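Local coordinates for guanine deaminase (Escherichia coli, PDB 6OHC), which catalyses the zinc-dependent hydrolytic deamination of guanine to xanthine and ammonia, at residues Lys167-Arg172 against Tyr204-Arg209. Numbering follows the deposited sequence.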
ATOM      1  N   LYS B 167      13.416 -25.095 -10.411  1.00 45.31           N
ATOM      2  CA  LYS B 167      14.413 -25.235  -9.324  1.00 44.93           C
ATOM      3  C   LYS B 167      15.402 -24.082  -9.445  1.00 45.23           C
ATOM      4  O   LYS B 167      15.843 -23.758 -10.597  1.00 45.93           O
ATOM      5  CB  LYS B 167      15.147 -26.562  -9.419  1.00 44.85           C
ATOM      6  CG  LYS B 167      16.286 -26.756  -8.429  1.00 45.18           C
ATOM      7  CD  LYS B 167      17.450 -27.506  -9.079  1.00 44.84           C
ATOM      8  CE  LYS B 167      18.622 -27.749  -8.188  1.00 44.03           C
ATOM      9  NZ  LYS B 167      19.302 -26.530  -7.734  1.00 43.69           N
ATOM     10  N   VAL B 168      15.687 -23.457  -8.304  1.00 44.68           N
ATOM     11  CA  VAL B 168      16.730 -22.415  -8.215  1.00 45.27           C
ATOM     12  C   VAL B 168      18.090 -23.104  -8.345  1.00 46.40           C
ATOM     13  O   VAL B 168      18.330 -24.059  -7.636  1.00 44.29           O
ATOM     14  CB  VAL B 168      16.606 -21.621  -6.908  1.00 44.68           C
ATOM     15  CG1 VAL B 168      17.775 -20.660  -6.829  1.00 44.18           C
ATOM     16  CG2 VAL B 168      15.256 -20.899  -6.858  1.00 44.29           C
ATOM     17  N   MET B 169      18.930 -22.601  -9.235  1.00 49.09           N
ATOM     18  CA  MET B 169      20.343 -23.028  -9.365  1.00 51.88           C
ATOM     19  C   MET B 169      21.229 -22.013  -8.639  1.00 51.59           C
ATOM     20  O   MET B 169      21.093 -20.811  -8.886  1.00 54.00           O
ATOM     21  CB  MET B 169      20.733 -23.141 -10.836  1.00 55.00           C
ATOM     22  CG  MET B 169      19.696 -23.914 -11.641  1.00 55.51           C
ATOM     23  SD  MET B 169      20.011 -23.924 -13.383  1.00 57.53           S
ATOM     24  CE  MET B 169      19.624 -22.231 -13.756  1.00 59.15           C
ATOM     25  N   MET B 170      22.073 -22.507  -7.738  1.00 52.91           N
ATOM     26  CA  MET B 170      22.863 -21.708  -6.765  1.00 54.04           C
ATOM     27  C   MET B 170      24.003 -22.589  -6.227  1.00 50.66           C
ATOM     28  O   MET B 170      23.726 -23.381  -5.316  1.00 48.22           O
ATOM     29  CB  MET B 170      21.889 -21.323  -5.633  1.00 55.49           C
ATOM     30  CG  MET B 170      22.285 -20.200  -4.689  1.00 58.02           C
ATOM     31  SD  MET B 170      21.120 -20.026  -3.221  1.00 59.85           S
ATOM     32  CE  MET B 170      19.879 -21.204  -3.753  1.00 53.56           C
ATOM     33  N   ASP B 171      25.223 -22.459  -6.748  1.00 48.65           N
ATOM     34  CA  ASP B 171      26.349 -23.335  -6.326  1.00 48.80           C
ATOM     35  C   ASP B 171      27.369 -22.555  -5.489  1.00 49.07           C
ATOM     36  O   ASP B 171      28.289 -23.205  -5.001  1.00 49.98           O
ATOM     37  CB  ASP B 171      27.023 -24.059  -7.501  1.00 48.10           C
ATOM     38  CG  ASP B 171      27.798 -23.186  -8.488  1.00 48.09           C
ATOM     39  OD1 ASP B 171      27.521 -21.946  -8.588  1.00 46.67           O
ATOM     40  OD2 ASP B 171      28.635 -23.764  -9.193  1.00 47.32           O
ATOM     41  N   ARG B 172      27.208 -21.251  -5.258  1.00 47.71           N
ATOM     42  CA  ARG B 172      28.242 -20.488  -4.516  1.00 47.27           C
ATOM     43  C   ARG B 172      27.694 -19.212  -3.857  1.00 46.48           C
ATOM     44  O   ARG B 172      26.548 -18.830  -4.102  1.00 45.91           O
ATOM     45  CB  ARG B 172      29.373 -20.110  -5.480  1.00 47.58           C
ATOM     46  CG  ARG B 172      28.974 -18.997  -6.433  1.00 47.36           C
ATOM     47  CD  ARG B 172      30.129 -18.367  -7.185  1.00 47.45           C
ATOM     48  NE  ARG B 172      29.636 -17.360  -8.113  1.00 45.90           N
ATOM     49  CZ  ARG B 172      30.314 -16.901  -9.141  1.00 46.92           C
ATOM     50  NH1 ARG B 172      31.555 -17.292  -9.361  1.00 48.14           N
ATOM     51  NH2 ARG B 172      29.792 -16.002  -9.940  1.00 47.13           N
ATOM     52  N   TYR B 204       8.160 -25.191 -17.437  1.00 40.21           N
ATOM     53  CA  TYR B 204       9.425 -25.131 -16.659  1.00 39.25           C
ATOM     54  C   TYR B 204      10.212 -23.881 -17.053  1.00 39.01           C
ATOM     55  O   TYR B 204      10.283 -23.499 -18.251  1.00 39.16           O
ATOM     56  CB  TYR B 204      10.285 -26.389 -16.859  1.00 39.29           C
ATOM     57  CG  TYR B 204      11.392 -26.465 -15.846  1.00 38.69           C
ATOM     58  CD1 TYR B 204      12.587 -25.795 -16.075  1.00 38.61           C
ATOM     59  CD2 TYR B 204      11.216 -27.109 -14.628  1.00 38.08           C
ATOM     60  CE1 TYR B 204      13.609 -25.817 -15.134  1.00 38.73           C
ATOM     61  CE2 TYR B 204      12.223 -27.124 -13.681  1.00 38.21           C
ATOM     62  CZ  TYR B 204      13.422 -26.472 -13.925  1.00 38.38           C
ATOM     63  OH  TYR B 204      14.402 -26.436 -12.974  1.00 38.21           O
ATOM     64  N   ALA B 205      10.838 -23.261 -16.071  1.00 38.60           N
ATOM     65  CA  ALA B 205      11.779 -22.158 -16.332  1.00 39.39           C
ATOM     66  C   ALA B 205      13.131 -22.565 -15.744  1.00 40.50           C
ATOM     67  O   ALA B 205      13.196 -22.975 -14.565  1.00 39.80           O
ATOM     68  CB  ALA B 205      11.273 -20.848 -15.729  1.00 38.86           C
ATOM     69  N   ILE B 206      14.178 -22.406 -16.536  1.00 42.63           N
ATOM     70  CA  ILE B 206      15.567 -22.560 -16.041  1.00 44.22           C
ATOM     71  C   ILE B 206      15.853 -21.341 -15.171  1.00 44.41           C
ATOM     72  O   ILE B 206      15.813 -20.234 -15.689  1.00 44.51           O
ATOM     73  CB  ILE B 206      16.543 -22.770 -17.211  1.00 45.40           C
ATOM     74  CG1 ILE B 206      16.207 -24.059 -17.983  1.00 46.54           C
ATOM     75  CG2 ILE B 206      17.965 -22.787 -16.676  1.00 45.18           C
ATOM     76  CD1 ILE B 206      16.506 -23.952 -19.476  1.00 47.45           C
ATOM     77  N   THR B 207      16.136 -21.560 -13.885  1.00 45.69           N
ATOM     78  CA  THR B 207      16.098 -20.516 -12.826  1.00 43.80           C
ATOM     79  C   THR B 207      17.429 -20.508 -12.073  1.00 43.13           C
ATOM     80  O   THR B 207      17.524 -20.932 -10.924  1.00 41.24           O
ATOM     81  CB  THR B 207      14.901 -20.752 -11.905  1.00 44.61           C
ATOM     82  OG1 THR B 207      13.774 -21.078 -12.733  1.00 44.60           O
ATOM     83  CG2 THR B 207      14.594 -19.540 -11.043  1.00 45.50           C
ATOM     84  N   PRO B 208      18.502 -19.938 -12.671  1.00 43.24           N
ATOM     85  CA  PRO B 208      19.666 -19.553 -11.889  1.00 42.56           C
ATOM     86  C   PRO B 208      19.271 -18.352 -11.027  1.00 42.82           C
ATOM     87  O   PRO B 208      18.714 -17.383 -11.567  1.00 42.16           O
ATOM     88  CB  PRO B 208      20.709 -19.146 -12.915  1.00 43.61           C
ATOM     89  CG  PRO B 208      19.979 -19.008 -14.272  1.00 43.90           C
ATOM     90  CD  PRO B 208      18.566 -19.495 -14.078  1.00 43.80           C
ATOM     91  N   ARG B 209      19.474 -18.442  -9.714  1.00 43.12           N
ATOM     92  CA  ARG B 209      19.044 -17.353  -8.816  1.00 42.36           C
ATOM     93  C   ARG B 209      19.482 -16.036  -9.430  1.00 43.80           C
ATOM     94  O   ARG B 209      18.607 -15.139  -9.577  1.00 45.22           O
ATOM     95  CB  ARG B 209      19.567 -17.488  -7.404  1.00 42.29           C
ATOM     96  CG  ARG B 209      18.876 -16.513  -6.487  1.00 42.56           C
ATOM     97  CD  ARG B 209      19.272 -16.712  -5.073  1.00 42.49           C
ATOM     98  NE  ARG B 209      18.724 -17.938  -4.593  1.00 42.40           N
ATOM     99  CZ  ARG B 209      17.646 -18.061  -3.832  1.00 42.71           C
ATOM    100  NH1 ARG B 209      16.873 -17.036  -3.542  1.00 43.66           N
ATOM    101  NH2 ARG B 209      17.320 -19.248  -3.369  1.00 42.65           N
TER
HETATM  102  O   HOH W   1      16.269 -24.825 -13.169  1.00 39.29           O
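Met-169 is clasped through its backbone between Thr-207 and Arg-209, the bonding of two parallel strands: its N donates to Thr-207 O (2.8 Å), and its O accepts the N-H of Arg-209 at 3.0 Å. Its side chain lies alongside Pro-208, pointing the same way, and SD reaches CG2 of Ile-206 at 4.0 Å; the exact placing of Met-169 CE against Pro-208 is doubtful. On the other side, CG1 of Val-168 packs against NE of Arg-209 (3.6 Å). Met-170 runs beside the same arginine, and Met-170 CE meets the edge of the Arg-209 guanidinium, 3.2 Å from Arg-209 NH2. Arg-209 NE is buried here with no hydrogen-bond partner in the model, whereas Arg-209 NH2 forms a salt bridge with Glu-110. Arg-209, which probably binds guanine, is thus lined by Val-168 and Met-170 and has its side chain about 7 Å from the zinc ion. Toward Lys-167 the strands part, and a water fills in for direct pairing: it donates to Lys-167 O and is hydrogen-bonded to the Tyr-204 hydroxyl, in the plane of the ring at its edge, with only a weak link to Thr-207 N. The tyrosine hydroxyl also accepts the N-H of Lys-167 (3.1 Å, bent to 146°). The pair belongs to the TIM-type barrel of the amidohydrolases, as strands 164-169 and 203-208 of a beta-alpha-beta unit; helix 182-196 backs Tyr-204, helix 216-228 packs on Met-169 and Ile-206, and Phe-141 of strand 135-141 touches Val-168, Thr-207 and Arg-209.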